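Local coordinates for Tlr1789 protein (PDB 2X8X), which probably takes part in protein assembly or transport at the cyanobacterial outer membrane, its N-terminal part consisting of three POTRA domains, at residues N126-G131 with G187-Q192; Q156-F161 with R223-L228; F176-E181 with R200-L205; G206-V211 with I230-T235. All blocks are in the same frame, centred on the assembly; numbering follows the deposited sequence.

Contacts 2, 3 and 4 lie within the last POTRA domain of the chain, and contact 1 joins that domain to the POTRA domain before it. Contact 2 pairs strands 154-161 and 224-232, contact 4 pairs 224-232 with 208-217, and together they make one three-stranded sheet with 224-232 in the middle. Contact 3, nested in the loop closed by contact 2, packs the two helices that cover this sheet, its centre about 15 Å from that of contact 2; contact 4 follows it in the chain, centres about 12 Å apart. The segments of contacts 1 and 2 alternate along the chain, and the two touch through Leu130 and Val224, so the joint between domains probably runs on into the sheet.

Contact 1. Residues N126-G131 with G187-Q192; sequences NGYILG and GVVLNQ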
loop_
_atom_site.group_PDB
_atom_site.type_symbol
_atom_site.label_atom_id
_atom_site.label_comp_id
_atom_site.label_asym_id
_atom_site.label_seq_id
_atom_site.Cartn_x
_atom_site.Cartn_y
_atom_site.Cartn_z
ATOM N N ASN A 126 -10.461 -3.199 -11.765
ATOM C CA ASN A 126 -11.906 -3.307 -11.652
ATOM C C ASN A 126 -12.597 -1.941 -11.774
ATOM O O ASN A 126 -13.833 -1.836 -11.698
ATOM C CB ASN A 126 -12.264 -4.023 -10.364
ATOM C CG ASN A 126 -12.225 -5.548 -10.518
ATOM O OD1 ASN A 126 -13.016 -6.103 -11.258
ATOM N ND2 ASN A 126 -11.302 -6.227 -9.826
ATOM N N GLY A 127 -11.803 -0.895 -12.004
ATOM C CA GLY A 127 -12.336 0.454 -12.256
ATOM C C GLY A 127 -12.450 1.352 -11.008
ATOM O O GLY A 127 -12.904 2.493 -11.110
ATOM N N TYR A 128 -12.052 0.857 -9.832
ATOM C CA TYR A 128 -12.116 1.683 -8.609
ATOM C C TYR A 128 -10.878 2.521 -8.589
ATOM O O TYR A 128 -9.901 2.227 -7.866
ATOM C CB TYR A 128 -12.217 0.818 -7.362
ATOM C CG TYR A 128 -13.423 -0.080 -7.404
ATOM C CD1 TYR A 128 -14.728 0.442 -7.223
ATOM C CD2 TYR A 128 -13.273 -1.447 -7.626
ATOM C CE1 TYR A 128 -15.838 -0.391 -7.264
ATOM C CE2 TYR A 128 -14.403 -2.294 -7.684
ATOM C CZ TYR A 128 -15.663 -1.749 -7.514
ATOM O OH TYR A 128 -16.754 -2.575 -7.515
ATOM N N ILE A 129 -10.901 3.546 -9.423
ATOM C CA ILE A 129 -9.717 4.368 -9.701
ATOM C C ILE A 129 -9.008 4.975 -8.518
ATOM O O ILE A 129 -7.796 5.252 -8.617
ATOM C CB ILE A 129 -9.983 5.628 -10.634
ATOM C CG1 ILE A 129 -11.329 6.297 -10.308
ATOM C CG2 ILE A 129 -9.692 5.371 -12.091
ATOM C CD1 ILE A 129 -11.237 7.836 -10.493
ATOM N N LEU A 130 -9.725 5.256 -7.428
ATOM C CA LEU A 130 -9.097 5.913 -6.257
ATOM C C LEU A 130 -8.550 4.893 -5.233
ATOM O O LEU A 130 -7.838 5.265 -4.336
ATOM C CB LEU A 130 -10.092 6.839 -5.524
ATOM C CG LEU A 130 -10.660 8.047 -6.292
ATOM C CD1 LEU A 130 -11.605 8.815 -5.360
ATOM C CD2 LEU A 130 -9.567 9.029 -6.865
ATOM N N GLY A 131 -8.954 3.645 -5.338
ATOM C CA GLY A 131 -8.744 2.700 -4.261
ATOM C C GLY A 131 -7.286 2.317 -4.056
ATOM O O GLY A 131 -6.580 2.071 -5.043
ATOM N N GLY A 187 -22.344 6.812 -0.590
ATOM C CA GLY A 187 -22.088 5.453 -0.130
ATOM C C GLY A 187 -21.505 4.443 -1.108
ATOM O O GLY A 187 -21.103 3.372 -0.675
ATOM N N VAL A 188 -21.468 4.713 -2.427
ATOM C CA VAL A 188 -20.869 3.732 -3.349
ATOM C C VAL A 188 -19.374 4.067 -3.363
ATOM O O VAL A 188 -18.983 5.181 -2.964
ATOM C CB VAL A 188 -21.410 3.826 -4.795
ATOM C CG1 VAL A 188 -22.936 3.743 -4.790
ATOM C CG2 VAL A 188 -20.938 5.170 -5.464
ATOM N N VAL A 189 -18.542 3.108 -3.778
ATOM C CA VAL A 189 -17.133 3.350 -4.010
ATOM C C VAL A 189 -17.015 3.846 -5.474
ATOM O O VAL A 189 -17.462 3.195 -6.402
ATOM C CB VAL A 189 -16.322 2.024 -3.928
ATOM C CG1 VAL A 189 -14.883 2.272 -4.180
ATOM C CG2 VAL A 189 -16.549 1.316 -2.594
ATOM N N LEU A 190 -16.415 4.996 -5.648
ATOM C CA LEU A 190 -16.242 5.610 -6.991
ATOM C C LEU A 190 -15.633 4.645 -8.031
ATOM O O LEU A 190 -14.551 4.046 -7.816
ATOM C CB LEU A 190 -15.397 6.901 -6.835
ATOM C CG LEU A 190 -15.242 7.783 -8.092
ATOM C CD1 LEU A 190 -16.611 8.382 -8.360
ATOM C CD2 LEU A 190 -14.265 8.909 -7.822
ATOM N N ASN A 191 -16.322 4.485 -9.171
ATOM C CA ASN A 191 -15.816 3.611 -10.205
ATOM C C ASN A 191 -15.871 4.335 -11.529
ATOM O O ASN A 191 -16.891 4.873 -11.878
ATOM C CB ASN A 191 -16.657 2.370 -10.301
ATOM C CG ASN A 191 -16.072 1.369 -11.235
ATOM O OD1 ASN A 191 -15.950 1.607 -12.439
ATOM N ND2 ASN A 191 -15.669 0.241 -10.682
ATOM N N GLN A 192 -14.763 4.340 -12.253
ATOM C CA GLN A 192 -14.623 5.227 -13.419
ATOM C C GLN A 192 -15.519 4.784 -14.567
ATOM O O GLN A 192 -15.915 5.625 -15.401
ATOM C CB GLN A 192 -13.132 5.340 -13.805
ATOM C CG GLN A 192 -12.856 6.102 -15.051
ATOM C CD GLN A 192 -12.336 5.167 -16.117
ATOM O OE1 GLN A 192 -11.390 4.378 -15.856
ATOM N NE2 GLN A 192 -12.939 5.226 -17.323
HETATM O O HOH W 1 -12.232 4.231 -6.420
#
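Gly127 O is gripped by several groups: Gln192 N donates to it at 2.9 Å with an N-H...O angle of 164°, Asn191 CA brings a CA-H...O contact, and Ile129 N adds a weak bond across the inverse gamma turn centred on Tyr128. Next to it, Asn191 ND2 reaches Asn126 O at 3.0 Å. Asn191 CG is anti to the backbone N (chi1 -173°), and from there ND2 meets this carbonyl near the end of helix 109-125, while OD1 caps Lys193 N as the N-cap of helix 192-205. ND2 also sits 3.4 Å above one face of the Tyr128 ring, toward the rim, the amide nearly perpendicular to the ring. Glycine suits position 127, which has positive phi in a Schellman motif and leaves room for the Asn191 amide. Apolar contacts flank the polar ones: Leu130 CD1 meets Leu190 CD2 at 3.6 Å, and Tyr128 CD1 meets Val189 CG1 at the same distance. A water accepts from Leu130 N and donates to Leu190 O. Carbonyls at one helix's C-terminal end thus take donors from another's N-terminal start, a pairing that would be electrostatically favourable and probably helps set the orientation of the two POTRA domains.

Contact 2. Residues Q156-F161 with R223-L228; sequences QVTYRF and RVNLIL. Unlike the reference sequence in segment 223-228: Arg223 (reference Lys).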
loop_
_atom_site.group_PDB
_atom_site.type_symbol
_atom_site.label_atom_id
_atom_site.label_comp_id
_atom_site.label_asym_id
_atom_site.label_seq_id
_atom_site.Cartn_x
_atom_site.Cartn_y
_atom_site.Cartn_z
ATOM N N GLN A 156 -20.640 12.540 -0.632
ATOM C CA GLN A 156 -21.765 13.216 -1.266
ATOM C C GLN A 156 -21.576 13.456 -2.733
ATOM O O GLN A 156 -20.485 13.271 -3.304
ATOM C CB GLN A 156 -22.157 14.562 -0.599
ATOM C CG GLN A 156 -20.984 15.341 -0.057
ATOM C CD GLN A 156 -21.414 16.593 0.731
ATOM O OE1 GLN A 156 -22.598 16.874 0.891
ATOM N NE2 GLN A 156 -20.437 17.343 1.214
ATOM N N VAL A 157 -22.664 13.844 -3.357
ATOM C CA VAL A 157 -22.577 14.277 -4.751
ATOM C C VAL A 157 -23.244 15.641 -4.805
ATOM O O VAL A 157 -24.406 15.773 -4.401
ATOM C CB VAL A 157 -23.296 13.304 -5.733
ATOM C CG1 VAL A 157 -23.221 13.809 -7.216
ATOM C CG2 VAL A 157 -22.728 11.911 -5.586
ATOM N N THR A 158 -22.505 16.619 -5.373
ATOM C CA THR A 158 -22.840 18.049 -5.332
ATOM C C THR A 158 -22.968 18.502 -6.769
ATOM O O THR A 158 -22.024 18.289 -7.546
ATOM C CB THR A 158 -21.637 18.887 -4.727
ATOM O OG1 THR A 158 -21.213 18.293 -3.475
ATOM C CG2 THR A 158 -21.980 20.455 -4.574
ATOM N N TYR A 159 -24.105 19.114 -7.122
ATOM C CA TYR A 159 -24.255 19.763 -8.429
ATOM C C TYR A 159 -23.884 21.247 -8.364
ATOM O O TYR A 159 -24.362 21.963 -7.503
ATOM C CB TYR A 159 -25.691 19.646 -9.009
ATOM C CG TYR A 159 -26.286 18.274 -8.940
ATOM C CD1 TYR A 159 -25.504 17.130 -9.179
ATOM C CD2 TYR A 159 -27.644 18.110 -8.602
ATOM C CE1 TYR A 159 -26.040 15.851 -9.040
ATOM C CE2 TYR A 159 -28.200 16.855 -8.495
ATOM C CZ TYR A 159 -27.399 15.727 -8.707
ATOM O OH TYR A 159 -27.957 14.483 -8.615
ATOM N N ARG A 160 -23.035 21.724 -9.274
ATOM C CA ARG A 160 -22.799 23.164 -9.325
ATOM C C ARG A 160 -23.163 23.669 -10.743
ATOM O O ARG A 160 -22.577 23.209 -11.760
ATOM C CB ARG A 160 -21.328 23.459 -8.996
ATOM C CG ARG A 160 -20.892 23.010 -7.623
ATOM C CD ARG A 160 -19.442 23.397 -7.395
ATOM N NE ARG A 160 -19.146 22.982 -6.017
ATOM C CZ ARG A 160 -17.939 22.716 -5.556
ATOM N NH1 ARG A 160 -16.878 22.841 -6.335
ATOM N NH2 ARG A 160 -17.794 22.307 -4.315
ATOM N N PHE A 161 -24.168 24.521 -10.828
ATOM C CA PHE A 161 -24.583 25.064 -12.112
ATOM C C PHE A 161 -23.798 26.307 -12.505
ATOM O O PHE A 161 -23.571 27.186 -11.688
ATOM C CB PHE A 161 -26.107 25.230 -12.133
ATOM C CG PHE A 161 -26.845 23.892 -11.972
ATOM C CD1 PHE A 161 -27.037 23.337 -10.711
ATOM C CD2 PHE A 161 -27.304 23.188 -13.091
ATOM C CE1 PHE A 161 -27.701 22.078 -10.533
ATOM C CE2 PHE A 161 -27.986 21.938 -12.947
ATOM C CZ PHE A 161 -28.162 21.385 -11.675
ATOM N N ARG A 223 -12.328 9.841 1.966
ATOM C CA ARG A 223 -13.517 9.742 1.115
ATOM C C ARG A 223 -13.657 10.930 0.161
ATOM O O ARG A 223 -12.871 11.903 0.266
ATOM C CB ARG A 223 -14.725 9.614 1.998
ATOM C CG ARG A 223 -14.594 8.356 2.838
ATOM C CD ARG A 223 -15.864 8.065 3.554
ATOM N NE ARG A 223 -15.903 6.642 3.843
ATOM C CZ ARG A 223 -16.862 6.011 4.522
ATOM N NH1 ARG A 223 -17.898 6.678 5.027
ATOM N NH2 ARG A 223 -16.772 4.695 4.691
ATOM N N VAL A 224 -14.635 10.875 -0.766
ATOM C CA VAL A 224 -14.759 12.015 -1.718
ATOM C C VAL A 224 -16.121 12.633 -1.815
ATOM O O VAL A 224 -17.158 11.960 -1.634
ATOM C CB VAL A 224 -14.313 11.666 -3.197
ATOM C CG1 VAL A 224 -12.814 11.659 -3.278
ATOM C CG2 VAL A 224 -14.888 10.381 -3.569
ATOM N N ASN A 225 -16.078 13.924 -2.111
ATOM C CA ASN A 225 -17.215 14.711 -2.534
ATOM C C ASN A 225 -17.167 14.776 -4.089
ATOM O O ASN A 225 -16.229 15.349 -4.692
ATOM C CB ASN A 225 -17.197 16.097 -1.805
ATOM C CG ASN A 225 -18.409 17.051 -2.205
ATOM O OD1 ASN A 225 -19.401 16.619 -2.850
ATOM N ND2 ASN A 225 -18.304 18.366 -1.819
ATOM N N LEU A 226 -18.124 14.119 -4.748
ATOM C CA LEU A 226 -18.139 14.141 -6.223
ATOM C C LEU A 226 -18.869 15.424 -6.728
ATOM O O LEU A 226 -20.080 15.625 -6.433
ATOM C CB LEU A 226 -18.780 12.892 -6.849
ATOM C CG LEU A 226 -18.821 13.036 -8.378
ATOM C CD1 LEU A 226 -17.577 12.418 -8.877
ATOM C CD2 LEU A 226 -19.986 12.390 -9.068
ATOM N N ILE A 227 -18.164 16.243 -7.504
ATOM C CA ILE A 227 -18.743 17.531 -7.938
ATOM C C ILE A 227 -19.061 17.346 -9.401
ATOM O O ILE A 227 -18.192 16.880 -10.159
ATOM C CB ILE A 227 -17.736 18.711 -7.869
ATOM C CG1 ILE A 227 -16.950 18.785 -6.536
ATOM C CG2 ILE A 227 -18.414 20.027 -8.220
ATOM C CD1 ILE A 227 -17.753 18.872 -5.314
ATOM N N LEU A 228 -20.293 17.675 -9.791
ATOM C CA LEU A 228 -20.657 17.779 -11.208
ATOM C C LEU A 228 -20.784 19.274 -11.535
ATOM O O LEU A 228 -21.618 19.961 -10.962
ATOM C CB LEU A 228 -21.975 17.073 -11.475
ATOM C CG LEU A 228 -22.133 15.558 -11.324
ATOM C CD1 LEU A 228 -23.441 15.124 -11.998
ATOM C CD2 LEU A 228 -20.891 14.835 -11.904
#
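Thr158 holds OG1 anti to its carbonyl carbon (chi1 -51°) and Asn225 holds CG anti to its backbone N (chi1 180°), which brings hydroxyl and amide together over one face of the parallel pair. OG1 donates to Asn225 OD1 in the carbonyl plane, on a lone pair, though the modelled length of 2.5 Å is doubtfully short. The backbones are joined by alternating bonds: Leu226 N to Gln156 O, Thr158 N to Leu226 O at 2.8 Å, Leu228 N to Thr158 O, and Arg160 N to Leu228 O, the last straight at 175°. Beyond Thr158, the extended Arg160 chain lays its guanidinium over Ile227, whose CG2 lies 3.4 Å from the guanidinium plane; a long aliphatic stem suits this semi-exposed place, and NH2 ends in a salt bridge with Glu216. Val157, Leu226, Tyr159 and Leu228 occupy the other face, with Val157 CG1 4.0 Å from Leu226 CD2. Apolar and aromatic residues fit there because this face turns to the helices: Tyr159 packs on Ile178 of helix 175-179 and Leu228 on Leu202 of helix 192-205, while strand 208-217 flanks 224-232 on its other edge.

Contact 3. Residues F176-E181 with R200-L205; sequences FVISRE and RRLFEL
Glu181, just past helix 175-179, meets Arg201 near the C-terminal end of helix 192-205; these are the two helices of the POTRA beta-alpha-alpha-beta-beta fold, which lie on one face of the sheet. The apolar contacts are branched methyls meeting methyls: Ile178 CG2 touches Leu202 CD2 at 3.9 Å, the side chains crossing at about a right angle, and Val177 CG1 touches Leu205 CD1 at 4.1 Å. Glu181 joins this group with its methylenes, CB lying 3.8 Å from Leu202 CD2 and CG near Leu205 CD1, which uses the oily stem of a residue whose head stays polar. Ile178 and Leu202 continue inward to Ile230 and Leu228 of strand 224-232. Among charged groups, Glu181 OE1 and Arg201 NE are 4.5 Å apart, too far for a salt bridge; a water donates to both OE1 and Arg201 O, and Arg201 NH2 pairs with Asp198. The direct polar link uses the backbone instead. Arg201, bent at chi3 (-62°), donates from NE to Glu181 O at a doubtfully short 2.5 Å; NH2 adds a weak bond to this oxygen, which lies at the guanidinium edge, close to its plane.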
loop_
_atom_site.group_PDB
_atom_site.type_symbol
_atom_site.label_atom_id
_atom_site.label_comp_id
_atom_site.label_asym_id
_atom_site.label_seq_id
_atom_site.Cartn_x
_atom_site.Cartn_y
_atom_site.Cartn_z
ATOM N N PHE A 176 -33.911 15.605 -9.091
ATOM C CA PHE A 176 -34.246 14.192 -9.379
ATOM C C PHE A 176 -33.908 13.785 -10.816
ATOM O O PHE A 176 -33.574 12.637 -11.080
ATOM C CB PHE A 176 -35.712 13.831 -9.013
ATOM C CG PHE A 176 -36.744 14.502 -9.896
ATOM C CD1 PHE A 176 -37.106 13.944 -11.132
ATOM C CD2 PHE A 176 -37.351 15.712 -9.514
ATOM C CE1 PHE A 176 -38.075 14.595 -12.000
ATOM C CE2 PHE A 176 -38.325 16.358 -10.349
ATOM C CZ PHE A 176 -38.673 15.797 -11.599
ATOM N N VAL A 177 -34.019 14.734 -11.751
ATOM C CA VAL A 177 -33.801 14.479 -13.189
ATOM C C VAL A 177 -32.402 13.968 -13.413
ATOM O O VAL A 177 -32.196 13.034 -14.206
ATOM C CB VAL A 177 -34.095 15.720 -14.060
ATOM C CG1 VAL A 177 -33.741 15.486 -15.547
ATOM C CG2 VAL A 177 -35.555 16.062 -13.999
ATOM N N ILE A 178 -31.456 14.570 -12.690
ATOM C CA ILE A 178 -30.061 14.184 -12.774
ATOM C C ILE A 178 -29.803 12.929 -11.933
ATOM O O ILE A 178 -29.198 11.961 -12.412
ATOM C CB ILE A 178 -29.123 15.312 -12.311
ATOM C CG1 ILE A 178 -29.190 16.484 -13.313
ATOM C CG2 ILE A 178 -27.708 14.810 -12.236
ATOM C CD1 ILE A 178 -28.733 17.786 -12.678
ATOM N N SER A 179 -30.262 12.967 -10.689
ATOM C CA SER A 179 -29.953 11.893 -9.752
ATOM C C SER A 179 -30.449 10.511 -10.298
ATOM O O SER A 179 -29.804 9.470 -10.138
ATOM C CB SER A 179 -30.599 12.273 -8.413
ATOM O OG SER A 179 -30.393 11.214 -7.501
ATOM N N ARG A 180 -31.601 10.500 -10.952
ATOM C CA ARG A 180 -32.178 9.231 -11.397
ATOM C C ARG A 180 -31.455 8.609 -12.572
ATOM O O ARG A 180 -31.706 7.453 -12.911
ATOM C CB ARG A 180 -33.651 9.376 -11.689
ATOM C CG ARG A 180 -33.988 9.881 -13.078
ATOM C CD ARG A 180 -35.523 10.180 -13.079
ATOM N NE ARG A 180 -35.862 11.221 -14.059
ATOM C CZ ARG A 180 -37.093 11.534 -14.459
ATOM N NH1 ARG A 180 -38.157 10.894 -13.978
ATOM N NH2 ARG A 180 -37.258 12.503 -15.358
ATOM N N GLU A 181 -30.548 9.369 -13.186
ATOM C CA GLU A 181 -29.716 8.802 -14.232
ATOM C C GLU A 181 -28.428 8.203 -13.720
ATOM O O GLU A 181 -27.718 7.546 -14.501
ATOM C CB GLU A 181 -29.380 9.872 -15.276
ATOM C CG GLU A 181 -30.642 10.430 -15.915
ATOM C CD GLU A 181 -31.448 9.388 -16.680
ATOM O OE1 GLU A 181 -30.850 8.476 -17.341
ATOM O OE2 GLU A 181 -32.689 9.529 -16.652
ATOM N N ARG A 200 -22.729 9.585 -19.924
ATOM C CA ARG A 200 -23.438 9.194 -21.146
ATOM C C ARG A 200 -24.949 9.250 -21.008
ATOM O O ARG A 200 -25.640 9.777 -21.910
ATOM C CB ARG A 200 -22.929 7.832 -21.663
ATOM C CG ARG A 200 -21.497 8.056 -22.242
ATOM C CD ARG A 200 -20.948 6.864 -23.057
ATOM N NE ARG A 200 -21.044 5.626 -22.261
ATOM C CZ ARG A 200 -20.050 5.073 -21.549
ATOM N NH1 ARG A 200 -18.838 5.634 -21.517
ATOM N NH2 ARG A 200 -20.275 3.940 -20.871
ATOM N N ARG A 201 -25.469 8.815 -19.861
ATOM C CA ARG A 201 -26.917 8.952 -19.622
ATOM C C ARG A 201 -27.295 10.394 -19.457
ATOM O O ARG A 201 -28.361 10.792 -19.904
ATOM C CB ARG A 201 -27.415 8.125 -18.392
ATOM C CG ARG A 201 -27.640 6.654 -18.702
ATOM C CD ARG A 201 -28.215 5.858 -17.494
ATOM N NE ARG A 201 -27.279 5.869 -16.371
ATOM C CZ ARG A 201 -26.311 4.974 -16.144
ATOM N NH1 ARG A 201 -26.123 3.931 -16.943
ATOM N NH2 ARG A 201 -25.530 5.107 -15.082
ATOM N N LEU A 202 -26.437 11.186 -18.800
ATOM C CA LEU A 202 -26.737 12.627 -18.672
ATOM C C LEU A 202 -26.717 13.268 -20.079
ATOM O O LEU A 202 -27.578 14.100 -20.410
ATOM C CB LEU A 202 -25.798 13.337 -17.679
ATOM C CG LEU A 202 -26.022 12.877 -16.211
ATOM C CD1 LEU A 202 -24.933 13.542 -15.331
ATOM C CD2 LEU A 202 -27.488 13.132 -15.709
ATOM N N PHE A 203 -25.802 12.843 -20.930
ATOM C CA PHE A 203 -25.744 13.384 -22.337
ATOM C C PHE A 203 -27.008 13.048 -23.108
ATOM O O PHE A 203 -27.475 13.847 -23.924
ATOM C CB PHE A 203 -24.538 12.789 -23.099
ATOM C CG PHE A 203 -24.063 13.649 -24.343
ATOM C CD1 PHE A 203 -24.737 13.603 -25.573
ATOM C CD2 PHE A 203 -22.916 14.496 -24.251
ATOM C CE1 PHE A 203 -24.326 14.405 -26.680
ATOM C CE2 PHE A 203 -22.460 15.298 -25.376
ATOM C CZ PHE A 203 -23.174 15.238 -26.609
ATOM N N GLU A 204 -27.512 11.837 -22.916
ATOM C CA GLU A 204 -28.666 11.333 -23.704
ATOM C C GLU A 204 -29.937 12.114 -23.331
ATOM O O GLU A 204 -30.915 12.044 -24.042
ATOM C CB GLU A 204 -28.860 9.767 -23.537
ATOM C CG GLU A 204 -28.202 8.920 -24.675
ATOM C CD GLU A 204 -27.558 7.580 -24.256
ATOM O OE1 GLU A 204 -26.782 7.020 -25.073
ATOM O OE2 GLU A 204 -27.809 7.065 -23.144
ATOM N N LEU A 205 -29.918 12.891 -22.253
ATOM C CA LEU A 205 -31.114 13.726 -21.889
ATOM C C LEU A 205 -31.248 14.981 -22.786
ATOM O O LEU A 205 -32.345 15.441 -23.031
ATOM C CB LEU A 205 -31.027 14.246 -20.475
ATOM C CG LEU A 205 -31.013 13.163 -19.355
ATOM C CD1 LEU A 205 -30.867 13.852 -18.045
ATOM C CD2 LEU A 205 -32.283 12.412 -19.354
HETATM O O HOH W 2 -30.501 9.143 -20.306
#

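Contact 4. Residues G206-V211 with I230-T235; sequences GLFEDV and IKERNT
Glu209 and Asp210 both face Lys231 in a classic beta bulge, an antiparallel contact at the end of the hairpin 208-217/224-232 in the last POTRA domain, near the chain's C-terminus. Lys231 O is shared: Glu209 N donates to it at 2.7 Å, and Asp210 N only weakly at 3.3 Å. Past the bulge, Lys231 N returns a bond to Asp210 O in a hydrogen-bonded pair; before it, Arg233 N reaches Leu207 O at 3.0 Å and a straight 174°. Phe208 and Ile230 supply the apolar side. Phe208 CG is anti to the carbonyl carbon (chi1 -46°); CD1 of the ring lies 3.4 Å from Ile230 CG2. A flat ring suits the place, with Leu207 CB over the centre of one face, Glu232 CG at its edge and Ile178 of helix 175-179 packed against it. Glu232 sends its carboxylate onward to the backbone N of Arg172 and Thr173, tying the strand to that loop. The Glu209 and Arg233 side chains cross at about a right angle, CG to CG 3.6 Å. Gly206, which leaves helix 192-205 with positive phi, offers its carbonyl to Arg233: NH1 donates to Gly206 O at 2.8 Å, the oxygen tilted 26° out of the guanidinium plane.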
loop_
_atom_site.group_PDB
_atom_site.type_symbol
_atom_site.label_atom_id
_atom_site.label_comp_id
_atom_site.label_asym_id
_atom_site.label_seq_id
_atom_site.Cartn_x
_atom_site.Cartn_y
_atom_site.Cartn_z
ATOM N N GLY A 206 -30.126 15.519 -23.247
ATOM C CA GLY A 206 -30.202 16.594 -24.256
ATOM C C GLY A 206 -30.320 17.977 -23.618
ATOM O O GLY A 206 -30.726 18.917 -24.274
ATOM N N LEU A 207 -29.974 18.075 -22.329
ATOM C CA LEU A 207 -30.271 19.218 -21.464
ATOM C C LEU A 207 -29.067 20.084 -21.196
ATOM O O LEU A 207 -29.259 21.276 -20.866
ATOM C CB LEU A 207 -30.718 18.697 -20.087
ATOM C CG LEU A 207 -32.106 18.112 -20.023
ATOM C CD1 LEU A 207 -32.509 17.782 -18.560
ATOM C CD2 LEU A 207 -33.123 18.990 -20.794
ATOM N N PHE A 208 -27.857 19.489 -21.284
ATOM C CA PHE A 208 -26.607 20.103 -20.817
ATOM C C PHE A 208 -25.596 20.320 -21.918
ATOM O O PHE A 208 -25.354 19.424 -22.722
ATOM C CB PHE A 208 -25.940 19.252 -19.689
ATOM C CG PHE A 208 -26.917 18.820 -18.661
ATOM C CD1 PHE A 208 -27.616 19.793 -17.908
ATOM C CD2 PHE A 208 -27.245 17.479 -18.528
ATOM C CE1 PHE A 208 -28.566 19.410 -16.960
ATOM C CE2 PHE A 208 -28.199 17.057 -17.587
ATOM C CZ PHE A 208 -28.854 18.004 -16.811
ATOM N N GLU A 209 -24.998 21.504 -21.917
ATOM C CA GLU A 209 -23.958 21.805 -22.847
ATOM C C GLU A 209 -22.647 21.146 -22.435
ATOM O O GLU A 209 -21.836 20.745 -23.281
ATOM C CB GLU A 209 -23.849 23.334 -22.996
ATOM C CG GLU A 209 -25.181 23.902 -23.482
ATOM C CD GLU A 209 -25.084 25.334 -24.019
ATOM O OE1 GLU A 209 -24.044 26.000 -23.776
ATOM O OE2 GLU A 209 -26.060 25.804 -24.675
ATOM N N ASP A 210 -22.440 20.989 -21.128
ATOM C CA ASP A 210 -21.191 20.412 -20.645
ATOM C C ASP A 210 -21.504 19.858 -19.294
ATOM O O ASP A 210 -22.329 20.395 -18.534
ATOM C CB ASP A 210 -20.111 21.512 -20.549
ATOM C CG ASP A 210 -18.672 20.965 -20.214
ATOM O OD1 ASP A 210 -18.324 19.831 -20.640
ATOM O OD2 ASP A 210 -17.880 21.711 -19.529
ATOM N N VAL A 211 -20.888 18.747 -18.993
ATOM C CA VAL A 211 -20.871 18.281 -17.607
ATOM C C VAL A 211 -19.441 17.900 -17.299
ATOM O O VAL A 211 -18.919 17.055 -17.987
ATOM C CB VAL A 211 -21.756 17.016 -17.435
ATOM C CG1 VAL A 211 -21.650 16.519 -15.978
ATOM C CG2 VAL A 211 -23.202 17.252 -17.837
ATOM N N ILE A 230 -21.918 21.791 -14.121
ATOM C CA ILE A 230 -22.895 21.601 -15.164
ATOM C C ILE A 230 -23.250 22.894 -15.791
ATOM O O ILE A 230 -23.594 23.812 -15.068
ATOM C CB ILE A 230 -24.206 20.985 -14.566
ATOM C CG1 ILE A 230 -23.949 19.591 -13.970
ATOM C CG2 ILE A 230 -25.289 20.875 -15.650
ATOM C CD1 ILE A 230 -25.185 19.101 -13.139
ATOM N N LYS A 231 -23.175 22.961 -17.133
ATOM C CA LYS A 231 -23.659 24.098 -17.911
ATOM C C LYS A 231 -24.884 23.660 -18.706
ATOM O O LYS A 231 -24.754 22.845 -19.613
ATOM C CB LYS A 231 -22.550 24.670 -18.818
ATOM C CG LYS A 231 -21.252 25.101 -18.074
ATOM C CD LYS A 231 -20.142 25.733 -18.941
ATOM C CE LYS A 231 -18.782 25.443 -18.230
ATOM N NZ LYS A 231 -17.619 26.314 -18.556
ATOM N N GLU A 232 -26.065 24.169 -18.320
ATOM C CA GLU A 232 -27.361 23.863 -18.941
ATOM C C GLU A 232 -27.517 24.665 -20.225
ATOM O O GLU A 232 -26.938 25.743 -20.334
ATOM C CB GLU A 232 -28.521 24.211 -18.006
ATOM C CG GLU A 232 -28.549 23.358 -16.728
ATOM C CD GLU A 232 -29.781 23.619 -15.864
ATOM O OE1 GLU A 232 -29.703 24.448 -14.931
ATOM O OE2 GLU A 232 -30.829 22.990 -16.130
ATOM N N ARG A 233 -28.255 24.133 -21.194
ATOM C CA ARG A 233 -28.529 24.855 -22.482
ATOM C C ARG A 233 -29.494 25.947 -22.136
ATOM O O ARG A 233 -30.500 25.657 -21.494
ATOM C CB ARG A 233 -29.320 23.976 -23.454
ATOM C CG ARG A 233 -28.609 22.908 -24.150
ATOM C CD ARG A 233 -29.622 21.894 -24.711
ATOM N NE ARG A 233 -30.539 22.454 -25.687
ATOM C CZ ARG A 233 -31.785 22.036 -25.915
ATOM N NH1 ARG A 233 -32.327 21.024 -25.257
ATOM N NH2 ARG A 233 -32.491 22.643 -26.840
ATOM N N ASN A 234 -29.252 27.182 -22.552
ATOM C CA ASN A 234 -30.180 28.269 -22.147
ATOM C C ASN A 234 -31.641 28.058 -22.639
ATOM O O ASN A 234 -31.955 27.063 -23.314
ATOM C CB ASN A 234 -29.627 29.660 -22.529
ATOM C CG ASN A 234 -30.019 30.781 -21.505
ATOM O OD1 ASN A 234 -30.057 30.564 -20.279
ATOM N ND2 ASN A 234 -30.301 31.980 -22.031
ATOM N N THR A 235 -32.523 28.970 -22.226
ATOM C CA THR A 235 -33.822 29.226 -22.873
ATOM C C THR A 235 -33.934 28.630 -24.301
ATOM O O THR A 235 -33.505 29.238 -25.299
ATOM C CB THR A 235 -34.126 30.789 -22.852
ATOM O OG1 THR A 235 -34.210 31.234 -21.488
ATOM C CG2 THR A 235 -35.423 31.195 -23.630
HETATM O O HOH W 3 -31.188 22.624 -20.312
#